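Local coordinates for protein CDP-glucose-4,6-dehydratase (Yersinia pseudotuberculosis, PDB 1RKX) that catalyses the 4,6-dehydration of CDP-D-glucose, using a bound NAD cofactor held in a Rossmann-type fold of the short-chain dehydrogenase/reductase family, at residues 319-332 with 345-357. Sequence-based numbering, arbitrary orientation.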
ATOM      1  N   ARG C 319      13.799 -26.796   9.965  1.00 26.78           N
ATOM      2  CA  ARG C 319      13.975 -28.241  10.057  1.00 28.57           C
ATOM      3  C   ARG C 319      13.312 -28.912  11.247  1.00 26.74           C
ATOM      4  O   ARG C 319      13.005 -30.104  11.187  1.00 26.82           O
ATOM      5  CB  ARG C 319      15.471 -28.575  10.079  1.00 28.90           C
ATOM      6  CG  ARG C 319      16.260 -27.926   8.969  1.00 34.23           C
ATOM      7  CD  ARG C 319      17.713 -28.364   8.990  1.00 35.23           C
ATOM      8  NE  ARG C 319      18.480 -27.621   8.000  1.00 37.57           N
ATOM      9  CZ  ARG C 319      19.688 -27.962   7.571  1.00 39.19           C
ATOM     10  NH1 ARG C 319      20.284 -29.051   8.046  1.00 39.17           N
ATOM     11  NH2 ARG C 319      20.297 -27.211   6.663  1.00 39.64           N
ATOM     12  N   TRP C 320      13.091 -28.166  12.326  1.00 24.83           N
ATOM     13  CA  TRP C 320      12.479 -28.740  13.522  1.00 26.12           C
ATOM     14  C   TRP C 320      11.152 -28.111  13.932  1.00 25.58           C
ATOM     15  O   TRP C 320      11.031 -26.887  14.000  1.00 26.05           O
ATOM     16  CB  TRP C 320      13.425 -28.630  14.721  1.00 25.76           C
ATOM     17  CG  TRP C 320      14.730 -29.355  14.588  1.00 29.07           C
ATOM     18  CD1 TRP C 320      15.040 -30.354  13.704  1.00 29.04           C
ATOM     19  CD2 TRP C 320      15.890 -29.168  15.405  1.00 29.05           C
ATOM     20  NE1 TRP C 320      16.324 -30.800  13.925  1.00 29.88           N
ATOM     21  CE2 TRP C 320      16.867 -30.089  14.966  1.00 30.53           C
ATOM     22  CE3 TRP C 320      16.199 -28.311  16.474  1.00 30.48           C
ATOM     23  CZ2 TRP C 320      18.135 -30.179  15.558  1.00 29.03           C
ATOM     24  CZ3 TRP C 320      17.459 -28.401  17.062  1.00 29.60           C
ATOM     25  CH2 TRP C 320      18.410 -29.331  16.600  1.00 29.16           C
ATOM     26  N   ASN C 321      10.157 -28.948  14.213  1.00 27.45           N
ATOM     27  CA  ASN C 321       8.875 -28.428  14.662  1.00 29.19           C
ATOM     28  C   ASN C 321       9.144 -27.994  16.097  1.00 28.08           C
ATOM     29  O   ASN C 321      10.236 -28.230  16.617  1.00 26.85           O
ATOM     30  CB  ASN C 321       7.791 -29.511  14.616  1.00 35.59           C
ATOM     31  CG  ASN C 321       8.159 -30.741  15.417  1.00 41.87           C
ATOM     32  OD1 ASN C 321       8.428 -30.662  16.613  1.00 46.36           O
ATOM     33  ND2 ASN C 321       8.167 -31.892  14.757  1.00 47.82           N
ATOM     34  N   LEU C 322       8.169 -27.373  16.748  1.00 26.72           N
ATOM     35  CA  LEU C 322       8.390 -26.909  18.110  1.00 29.63           C
ATOM     36  C   LEU C 322       8.683 -28.044  19.088  1.00 29.62           C
ATOM     37  O   LEU C 322       9.622 -27.952  19.878  1.00 28.39           O
ATOM     38  CB  LEU C 322       7.200 -26.084  18.603  1.00 29.02           C
ATOM     39  CG  LEU C 322       7.489 -25.303  19.892  1.00 30.54           C
ATOM     40  CD1 LEU C 322       8.758 -24.474  19.715  1.00 27.94           C
ATOM     41  CD2 LEU C 322       6.308 -24.413  20.243  1.00 31.00           C
ATOM     42  N   ASN C 323       7.890 -29.114  19.032  1.00 33.01           N
ATOM     43  CA  ASN C 323       8.084 -30.252  19.929  1.00 36.98           C
ATOM     44  C   ASN C 323       9.524 -30.748  19.899  1.00 31.10           C
ATOM     45  O   ASN C 323      10.139 -30.945  20.942  1.00 28.42           O
ATOM     46  CB  ASN C 323       7.147 -31.404  19.558  1.00 49.47           C
ATOM     47  CG  ASN C 323       5.685 -31.045  19.721  1.00 62.86           C
ATOM     48  OD1 ASN C 323       4.814 -31.914  19.688  1.00 70.74           O
ATOM     49  ND2 ASN C 323       5.405 -29.758  19.890  1.00 71.14           N
ATOM     50  N   THR C 324      10.051 -30.961  18.698  1.00 25.96           N
ATOM     51  CA  THR C 324      11.421 -31.420  18.543  1.00 26.61           C
ATOM     52  C   THR C 324      12.355 -30.425  19.230  1.00 24.60           C
ATOM     53  O   THR C 324      13.238 -30.807  20.006  1.00 23.50           O
ATOM     54  CB  THR C 324      11.802 -31.514  17.057  1.00 27.66           C
ATOM     55  OG1 THR C 324      10.973 -32.488  16.413  1.00 29.63           O
ATOM     56  CG2 THR C 324      13.264 -31.902  16.896  1.00 29.56           C
ATOM     57  N   THR C 325      12.142 -29.145  18.946  1.00 21.75           N
ATOM     58  CA  THR C 325      12.954 -28.074  19.522  1.00 22.60           C
ATOM     59  C   THR C 325      12.903 -28.060  21.050  1.00 21.89           C
ATOM     60  O   THR C 325      13.942 -27.960  21.708  1.00 22.98           O
ATOM     61  CB  THR C 325      12.504 -26.703  18.956  1.00 23.05           C
ATOM     62  OG1 THR C 325      12.878 -26.633  17.572  1.00 23.30           O
ATOM     63  CG2 THR C 325      13.146 -25.543  19.726  1.00 22.46           C
ATOM     64  N   LEU C 326      11.705 -28.173  21.617  1.00 22.91           N
ATOM     65  CA  LEU C 326      11.559 -28.178  23.073  1.00 22.41           C
ATOM     66  C   LEU C 326      12.273 -29.381  23.690  1.00 22.77           C
ATOM     67  O   LEU C 326      12.815 -29.299  24.793  1.00 23.03           O
ATOM     68  CB  LEU C 326      10.074 -28.198  23.465  1.00 24.06           C
ATOM     69  CG  LEU C 326       9.271 -26.922  23.185  1.00 25.69           C
ATOM     70  CD1 LEU C 326       7.804 -27.133  23.539  1.00 25.22           C
ATOM     71  CD2 LEU C 326       9.856 -25.769  24.001  1.00 26.92           C
ATOM     72  N   GLU C 327      12.264 -30.503  22.980  1.00 26.07           N
ATOM     73  CA  GLU C 327      12.930 -31.702  23.464  1.00 31.38           C
ATOM     74  C   GLU C 327      14.429 -31.425  23.564  1.00 28.92           C
ATOM     75  O   GLU C 327      15.063 -31.779  24.554  1.00 26.80           O
ATOM     76  CB  GLU C 327      12.648 -32.874  22.522  1.00 37.25           C
ATOM     77  CG  GLU C 327      13.447 -34.127  22.817  1.00 49.79           C
ATOM     78  CD  GLU C 327      12.855 -35.351  22.153  1.00 54.49           C
ATOM     79  OE1 GLU C 327      12.013 -36.018  22.786  1.00 56.93           O
ATOM     80  OE2 GLU C 327      13.217 -35.640  20.994  1.00 56.53           O
ATOM     81  N   TYR C 328      14.990 -30.788  22.543  1.00 25.71           N
ATOM     82  CA  TYR C 328      16.411 -30.450  22.560  1.00 28.22           C
ATOM     83  C   TYR C 328      16.738 -29.445  23.676  1.00 28.10           C
ATOM     84  O   TYR C 328      17.806 -29.540  24.288  1.00 28.71           O
ATOM     85  CB  TYR C 328      16.855 -29.859  21.214  1.00 28.93           C
ATOM     86  CG  TYR C 328      17.171 -30.872  20.126  1.00 30.91           C
ATOM     87  CD1 TYR C 328      16.223 -31.221  19.162  1.00 29.83           C
ATOM     88  CD2 TYR C 328      18.436 -31.460  20.046  1.00 30.90           C
ATOM     89  CE1 TYR C 328      16.530 -32.128  18.141  1.00 30.56           C
ATOM     90  CE2 TYR C 328      18.753 -32.368  19.031  1.00 32.27           C
ATOM     91  CZ  TYR C 328      17.796 -32.697  18.083  1.00 31.95           C
ATOM     92  OH  TYR C 328      18.111 -33.591  17.082  1.00 33.81           O
ATOM     93  N   ILE C 329      15.824 -28.499  23.935  1.00 26.66           N
ATOM     94  CA  ILE C 329      16.012 -27.464  24.961  1.00 27.76           C
ATOM     95  C   ILE C 329      16.161 -28.097  26.333  1.00 28.90           C
ATOM     96  O   ILE C 329      17.114 -27.821  27.061  1.00 25.43           O
ATOM     97  CB  ILE C 329      14.810 -26.474  25.035  1.00 27.25           C
ATOM     98  CG1 ILE C 329      14.525 -25.868  23.660  1.00 31.01           C
ATOM     99  CG2 ILE C 329      15.092 -25.384  26.061  1.00 27.99           C
ATOM    100  CD1 ILE C 329      15.727 -25.325  22.978  1.00 31.59           C
ATOM    101  N   VAL C 330      15.200 -28.941  26.688  1.00 26.12           N
ATOM    102  CA  VAL C 330      15.223 -29.607  27.979  1.00 24.99           C
ATOM    103  C   VAL C 330      16.478 -30.468  28.083  1.00 29.09           C
ATOM    104  O   VAL C 330      17.140 -30.495  29.121  1.00 30.32           O
ATOM    105  CB  VAL C 330      13.961 -30.484  28.174  1.00 28.94           C
ATOM    106  CG1 VAL C 330      14.090 -31.319  29.443  1.00 26.08           C
ATOM    107  CG2 VAL C 330      12.729 -29.597  28.252  1.00 22.85           C
ATOM    108  N   GLY C 331      16.813 -31.155  26.999  1.00 29.80           N
ATOM    109  CA  GLY C 331      17.992 -31.998  27.009  1.00 28.07           C
ATOM    110  C   GLY C 331      19.256 -31.204  27.285  1.00 26.54           C
ATOM    111  O   GLY C 331      20.077 -31.586  28.125  1.00 26.27           O
ATOM    112  N   TRP C 332      19.414 -30.091  26.572  1.00 25.96           N
ATOM    113  CA  TRP C 332      20.582 -29.241  26.743  1.00 24.35           C
ATOM    114  C   TRP C 332      20.686 -28.778  28.192  1.00 23.95           C
ATOM    115  O   TRP C 332      21.750 -28.858  28.810  1.00 24.10           O
ATOM    116  CB  TRP C 332      20.482 -28.026  25.814  1.00 23.21           C
ATOM    117  CG  TRP C 332      21.783 -27.312  25.601  1.00 22.50           C
ATOM    118  CD1 TRP C 332      22.607 -27.419  24.519  1.00 19.90           C
ATOM    119  CD2 TRP C 332      22.409 -26.380  26.491  1.00 20.92           C
ATOM    120  NE1 TRP C 332      23.705 -26.611  24.675  1.00 20.56           N
ATOM    121  CE2 TRP C 332      23.612 -25.961  25.877  1.00 20.41           C
ATOM    122  CE3 TRP C 332      22.072 -25.857  27.747  1.00 22.06           C
ATOM    123  CZ2 TRP C 332      24.484 -25.044  26.475  1.00 19.27           C
ATOM    124  CZ3 TRP C 332      22.941 -24.943  28.345  1.00 21.97           C
ATOM    125  CH2 TRP C 332      24.133 -24.547  27.706  1.00 21.81           C
ATOM    126  N   TYR C 345      28.769 -30.941  23.796  1.00 26.38           N
ATOM    127  CA  TYR C 345      27.333 -31.174  23.668  1.00 27.72           C
ATOM    128  C   TYR C 345      26.733 -30.228  22.634  1.00 25.98           C
ATOM    129  O   TYR C 345      25.926 -30.636  21.799  1.00 23.99           O
ATOM    130  CB  TYR C 345      26.625 -30.968  25.008  1.00 27.45           C
ATOM    131  CG  TYR C 345      25.178 -31.411  24.992  1.00 30.37           C
ATOM    132  CD1 TYR C 345      24.827 -32.729  25.299  1.00 30.72           C
ATOM    133  CD2 TYR C 345      24.159 -30.520  24.644  1.00 31.26           C
ATOM    134  CE1 TYR C 345      23.498 -33.147  25.263  1.00 31.71           C
ATOM    135  CE2 TYR C 345      22.826 -30.927  24.601  1.00 31.11           C
ATOM    136  CZ  TYR C 345      22.505 -32.242  24.914  1.00 32.78           C
ATOM    137  OH  TYR C 345      21.196 -32.663  24.886  1.00 33.43           O
ATOM    138  N   SER C 346      27.135 -28.959  22.685  1.00 22.43           N
ATOM    139  CA  SER C 346      26.615 -27.965  21.746  1.00 22.55           C
ATOM    140  C   SER C 346      27.064 -28.257  20.325  1.00 22.30           C
ATOM    141  O   SER C 346      26.318 -28.028  19.374  1.00 25.10           O
ATOM    142  CB  SER C 346      27.053 -26.555  22.160  1.00 21.19           C
ATOM    143  OG  SER C 346      26.485 -26.214  23.413  1.00 21.95           O
ATOM    144  N   ILE C 347      28.280 -28.770  20.178  1.00 27.47           N
ATOM    145  CA  ILE C 347      28.793 -29.103  18.854  1.00 29.63           C
ATOM    146  C   ILE C 347      27.948 -30.229  18.270  1.00 27.84           C
ATOM    147  O   ILE C 347      27.597 -30.216  17.089  1.00 26.33           O
ATOM    148  CB  ILE C 347      30.261 -29.578  18.916  1.00 29.76           C
ATOM    149  CG1 ILE C 347      31.142 -28.470  19.498  1.00 33.89           C
ATOM    150  CG2 ILE C 347      30.738 -29.981  17.523  1.00 32.08           C
ATOM    151  CD1 ILE C 347      31.063 -27.162  18.747  1.00 36.26           C
ATOM    152  N   THR C 348      27.632 -31.211  19.107  1.00 29.19           N
ATOM    153  CA  THR C 348      26.815 -32.338  18.671  1.00 37.20           C
ATOM    154  C   THR C 348      25.415 -31.861  18.296  1.00 31.31           C
ATOM    155  O   THR C 348      24.808 -32.384  17.363  1.00 29.04           O
ATOM    156  CB  THR C 348      26.717 -33.412  19.774  1.00 38.94           C
ATOM    157  OG1 THR C 348      28.011 -33.993  19.984  1.00 45.51           O
ATOM    158  CG2 THR C 348      25.731 -34.506  19.377  1.00 45.06           C
ATOM    159  N   GLU C 349      24.902 -30.869  19.023  1.00 28.17           N
ATOM    160  CA  GLU C 349      23.577 -30.345  18.722  1.00 27.67           C
ATOM    161  C   GLU C 349      23.589 -29.740  17.328  1.00 26.01           C
ATOM    162  O   GLU C 349      22.657 -29.927  16.548  1.00 26.92           O
ATOM    163  CB  GLU C 349      23.160 -29.291  19.748  1.00 28.67           C
ATOM    164  CG  GLU C 349      21.740 -28.805  19.550  1.00 30.11           C
ATOM    165  CD  GLU C 349      20.930 -28.859  20.826  1.00 32.40           C
ATOM    166  OE1 GLU C 349      20.981 -29.896  21.520  1.00 32.87           O
ATOM    167  OE2 GLU C 349      20.232 -27.871  21.130  1.00 36.19           O
ATOM    168  N   ILE C 350      24.656 -29.014  17.013  1.00 25.33           N
ATOM    169  CA  ILE C 350      24.784 -28.411  15.698  1.00 26.78           C
ATOM    170  C   ILE C 350      24.839 -29.511  14.647  1.00 27.15           C
ATOM    171  O   ILE C 350      24.222 -29.396  13.587  1.00 27.92           O
ATOM    172  CB  ILE C 350      26.056 -27.542  15.612  1.00 25.43           C
ATOM    173  CG1 ILE C 350      25.859 -26.271  16.448  1.00 24.87           C
ATOM    174  CG2 ILE C 350      26.366 -27.203  14.157  1.00 26.15           C
ATOM    175  CD1 ILE C 350      27.130 -25.476  16.694  1.00 26.00           C
ATOM    176  N   ASN C 351      25.569 -30.582  14.943  1.00 29.44           N
ATOM    177  CA  ASN C 351      25.673 -31.698  14.004  1.00 31.69           C
ATOM    178  C   ASN C 351      24.312 -32.360  13.803  1.00 28.69           C
ATOM    179  O   ASN C 351      23.943 -32.706  12.682  1.00 29.02           O
ATOM    180  CB  ASN C 351      26.685 -32.737  14.499  1.00 36.47           C
ATOM    181  CG  ASN C 351      28.114 -32.234  14.438  1.00 43.22           C
ATOM    182  OD1 ASN C 351      28.520 -31.590  13.467  1.00 45.10           O
ATOM    183  ND2 ASN C 351      28.892 -32.539  15.469  1.00 46.83           N
ATOM    184  N   ASN C 352      23.572 -32.539  14.894  1.00 28.13           N
ATOM    185  CA  ASN C 352      22.248 -33.143  14.816  1.00 29.27           C
ATOM    186  C   ASN C 352      21.359 -32.308  13.903  1.00 27.90           C
ATOM    187  O   ASN C 352      20.585 -32.847  13.114  1.00 26.04           O
ATOM    188  CB  ASN C 352      21.620 -33.230  16.208  1.00 30.60           C
ATOM    189  CG  ASN C 352      22.223 -34.335  17.052  1.00 35.38           C
ATOM    190  OD1 ASN C 352      22.056 -34.362  18.272  1.00 38.11           O
ATOM    191  ND2 ASN C 352      22.918 -35.261  16.403  1.00 35.23           N
ATOM    192  N   TYR C 353      21.477 -30.988  14.015  1.00 25.51           N
ATOM    193  CA  TYR C 353      20.680 -30.088  13.191  1.00 26.18           C
ATOM    194  C   TYR C 353      21.059 -30.237  11.723  1.00 26.17           C
ATOM    195  O   TYR C 353      20.195 -30.424  10.866  1.00 26.69           O
ATOM    196  CB  TYR C 353      20.901 -28.633  13.608  1.00 24.87           C
ATOM    197  CG  TYR C 353      20.013 -27.666  12.864  1.00 23.92           C
ATOM    198  CD1 TYR C 353      18.714 -27.412  13.299  1.00 22.57           C
ATOM    199  CD2 TYR C 353      20.454 -27.036  11.698  1.00 21.74           C
ATOM    200  CE1 TYR C 353      17.873 -26.558  12.590  1.00 23.36           C
ATOM    201  CE2 TYR C 353      19.623 -26.181  10.986  1.00 23.33           C
ATOM    202  CZ  TYR C 353      18.331 -25.949  11.439  1.00 22.00           C
ATOM    203  OH  TYR C 353      17.499 -25.111  10.738  1.00 23.28           O
ATOM    204  N   MET C 354      22.350 -30.138  11.429  1.00 29.44           N
ATOM    205  CA  MET C 354      22.800 -30.253  10.050  1.00 31.69           C
ATOM    206  C   MET C 354      22.460 -31.588   9.415  1.00 32.03           C
ATOM    207  O   MET C 354      22.184 -31.649   8.220  1.00 31.92           O
ATOM    208  CB  MET C 354      24.305 -30.012   9.947  1.00 33.31           C
ATOM    209  CG  MET C 354      24.706 -28.562  10.154  1.00 40.77           C
ATOM    210  SD  MET C 354      26.204 -28.141   9.246  1.00 44.40           S
ATOM    211  CE  MET C 354      27.464 -28.751  10.376  1.00 45.94           C
ATOM    212  N   ASN C 355      22.475 -32.654  10.212  1.00 32.82           N
ATOM    213  CA  ASN C 355      22.169 -33.987   9.705  1.00 36.13           C
ATOM    214  C   ASN C 355      20.674 -34.287   9.626  1.00 38.92           C
ATOM    215  O   ASN C 355      20.276 -35.295   9.040  1.00 38.42           O
ATOM    216  CB  ASN C 355      22.854 -35.056  10.560  1.00 35.79           C
ATOM    217  CG  ASN C 355      24.365 -35.012  10.449  1.00 34.92           C
ATOM    218  OD1 ASN C 355      24.914 -34.970   9.349  1.00 34.41           O
ATOM    219  ND2 ASN C 355      25.045 -35.034  11.588  1.00 34.48           N
ATOM    220  N   THR C 356      19.848 -33.430  10.218  1.00 42.83           N
ATOM    221  CA  THR C 356      18.401 -33.639  10.174  1.00 46.41           C
ATOM    222  C   THR C 356      17.960 -33.570   8.718  1.00 54.79           C
ATOM    223  O   THR C 356      18.027 -32.513   8.092  1.00 52.83           O
ATOM    224  CB  THR C 356      17.645 -32.572  10.988  1.00 41.11           C
ATOM    225  OG1 THR C 356      18.006 -32.686  12.370  1.00 36.01           O
ATOM    226  CG2 THR C 356      16.140 -32.764  10.854  1.00 36.98           C
ATOM    227  N   LYS C 357      17.518 -34.709   8.191  1.00 63.47           N
ATOM    228  CA  LYS C 357      17.088 -34.823   6.798  1.00 74.22           C
ATOM    229  C   LYS C 357      18.274 -34.638   5.857  1.00 79.92           C
ATOM    230  O   LYS C 357      18.579 -35.587   5.104  1.00 84.33           O
ATOM    231  CB  LYS C 357      16.000 -33.794   6.471  1.00 77.57           C
ATOM    232  CG  LYS C 357      14.596 -34.210   6.883  1.00 78.19           C
ATOM    233  CD  LYS C 357      14.483 -34.418   8.383  1.00 77.72           C
ATOM    234  CE  LYS C 357      13.064 -34.782   8.780  1.00 77.45           C
ATOM    235  NZ  LYS C 357      12.919 -34.922  10.256  1.00 77.20           N
ATOM    236  OXT LYS C 357      18.887 -33.550   5.890  1.00 83.88           O
TER
HETATM  237  O   HOH W   1      19.835 -31.358  23.397  1.00 29.49           O
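The Trp-320 indole lies between two helices, 322-332 and 345-355, whose axes run antiparallel (167°) and 11.8 Å apart at closest, so large side chains bridge them. Tyr-353 CD1 sits over one indole face, 3.6 Å from Trp-320 CZ2, in an edge-to-face pair; Thr-324 and Tyr-328 cover the opposite face. Trp-320 NE1 donates almost straight and in the ring plane to Thr-356 OG1 (3.0 Å, 168°), and that hydroxyl in turn donates to Asn-352 O. Arg-319, extended from CG to NE, lays CD over the Tyr-353 ring, 3.8 Å from its centroid, a CH-pi contact; its NH1 reaches Tyr-353 O at 3.1 Å, on the carbonyl face opposite Thr-356 N. At the other end, Tyr-345 and Trp-332 form an offset edge-to-face pair (planes at 79°), and Trp-332 NE1 bonds Ser-346 OG (3.1 Å), which also bonds Met-342 O. The looser side is at partly exposed Tyr-328 and Asn-352, where Tyr-328 OH meets only Asn-352 CB closely (3.6 Å); nearby, a water links Tyr-328 O to Glu-349 OE1. Glu-237, from helix 236-251, binds Tyr-353 OH and the backbone N of Arg-319 and Trp-320. Helix 342-355 packs on helix 20-31 through Trp-24 and Trp-28, whereas helix 322-338 leans on helix 272-283 and strand 229-234.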